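Local coordinates for deacylase (Burkholderia multivorans, PDB 5THW), which probably hydrolyses N-carbamoyl-L-amino acids as a two-zinc hydrolase of the peptidase M20 family, at residues P292-R295 and N296-P299. Numbering follows the deposited sequence.
Sequences PNSR and NVIP
Ser294 and Val297 close a type I beta turn in the loop that joins strand 282-291 to strand 297-310. The evidence is a backbone hydrogen bond from Val297 N to Ser294 O, 3.0 Å long with an N-H...O angle of 157°, together with backbone torsions at Arg295 and Asn296 near the values of a type I turn. Behind the turn the two arms stay close, the CA atoms of Pro292 and Pro299 being 6.1 Å apart, and a water accepts from Ser294 N (3.1 Å) and probably donates to Val297 O, linking Ser294 with Val297.

The apolar contact is small: Val297 spreads its two methyls, CG1 lying anti to the backbone N (chi1 -180°) against the CG-CD edge of the Pro292 ring, which follows a cis peptide bond, and CG2 meeting Ser294 CB. Arg295 and Asn293 instead serve the dimer, in keeping with the M20 dimerisation region: Asn293 OD1 accepts a hydrogen bond from Met288 N of the second subunit, and Arg295 NH2 forms a salt bridge with Glu238 of the second subunit. Along the proline edge, the ring atom closest to Val297 CG1 is Pro292 CG, at 3.6 Å.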
loop_
_atom_site.group_PDB
_atom_site.type_symbol
_atom_site.label_atom_id
_atom_site.label_comp_id
_atom_site.label_asym_id
_atom_site.label_seq_id
_atom_site.Cartn_x
_atom_site.Cartn_y
_atom_site.Cartn_z
ATOM N N PRO A 292 3.558 6.634 3.249
ATOM C CA PRO A 292 3.491 6.902 1.803
ATOM C C PRO A 292 3.775 5.677 0.923
ATOM O O PRO A 292 3.682 5.766 -0.296
ATOM C CB PRO A 292 4.566 7.980 1.605
ATOM C CG PRO A 292 5.581 7.671 2.654
ATOM C CD PRO A 292 4.802 7.150 3.850
ATOM N N ASN A 293 4.133 4.558 1.550
ATOM C CA ASN A 293 4.412 3.295 0.855
ATOM C C ASN A 293 5.697 3.370 0.027
ATOM O O ASN A 293 5.777 2.821 -1.072
ATOM C CB ASN A 293 3.229 2.859 -0.013
ATOM C CG ASN A 293 3.051 1.358 -0.033
ATOM O OD1 ASN A 293 3.472 0.663 0.891
ATOM N ND2 ASN A 293 2.433 0.845 -1.092
ATOM N N SER A 294 6.713 4.038 0.564
ATOM C CA SER A 294 8.042 4.099 -0.031
ATOM C C SER A 294 8.981 3.208 0.770
ATOM O O SER A 294 8.967 3.245 2.001
ATOM C CB SER A 294 8.574 5.532 -0.058
ATOM O OG SER A 294 7.769 6.345 -0.892
ATOM N N ARG A 295 9.784 2.403 0.067
ATOM C CA ARG A 295 10.593 1.378 0.724
ATOM C C ARG A 295 11.583 1.966 1.728
ATOM O O ARG A 295 11.975 1.276 2.676
ATOM C CB ARG A 295 11.327 0.538 -0.326
ATOM C CG ARG A 295 12.275 1.331 -1.240
ATOM C CD ARG A 295 12.629 0.477 -2.443
ATOM N NE ARG A 295 11.446 0.278 -3.281
ATOM C CZ ARG A 295 11.199 -0.815 -4.000
ATOM N NH1 ARG A 295 10.087 -0.896 -4.720
ATOM N NH2 ARG A 295 12.051 -1.833 -3.994
ATOM N N ASN A 296 12.014 3.218 1.545
ATOM C CA ASN A 296 12.952 3.830 2.479
ATOM C C ASN A 296 12.290 4.906 3.333
ATOM O O ASN A 296 12.957 5.837 3.796
ATOM C CB ASN A 296 14.151 4.420 1.744
ATOM C CG ASN A 296 13.752 5.479 0.736
ATOM O OD1 ASN A 296 12.590 5.588 0.357
ATOM N ND2 ASN A 296 14.720 6.266 0.299
ATOM N N VAL A 297 10.984 4.792 3.553
ATOM C CA VAL A 297 10.261 5.682 4.453
ATOM C C VAL A 297 9.483 4.837 5.455
ATOM O O VAL A 297 8.716 3.944 5.067
ATOM C CB VAL A 297 9.310 6.631 3.693
ATOM C CG1 VAL A 297 8.586 7.544 4.668
ATOM C CG2 VAL A 297 10.069 7.448 2.658
ATOM N N ILE A 298 9.694 5.108 6.739
ATOM C CA ILE A 298 8.828 4.545 7.779
ATOM C C ILE A 298 7.389 4.961 7.494
ATOM O O ILE A 298 7.119 6.161 7.291
ATOM C CB ILE A 298 9.274 5.048 9.162
ATOM C CG1 ILE A 298 10.735 4.674 9.422
ATOM C CG2 ILE A 298 8.344 4.515 10.240
ATOM C CD1 ILE A 298 11.423 5.566 10.439
ATOM N N PRO A 299 6.427 4.042 7.440
ATOM C CA PRO A 299 5.047 4.459 7.140
ATOM C C PRO A 299 4.478 5.324 8.257
ATOM O O PRO A 299 4.614 5.009 9.443
ATOM C CB PRO A 299 4.294 3.130 6.996
ATOM C CG PRO A 299 5.353 2.151 6.586
ATOM C CD PRO A 299 6.581 2.580 7.379
HETATM O O HOH W 1 5.984 4.215 3.554
#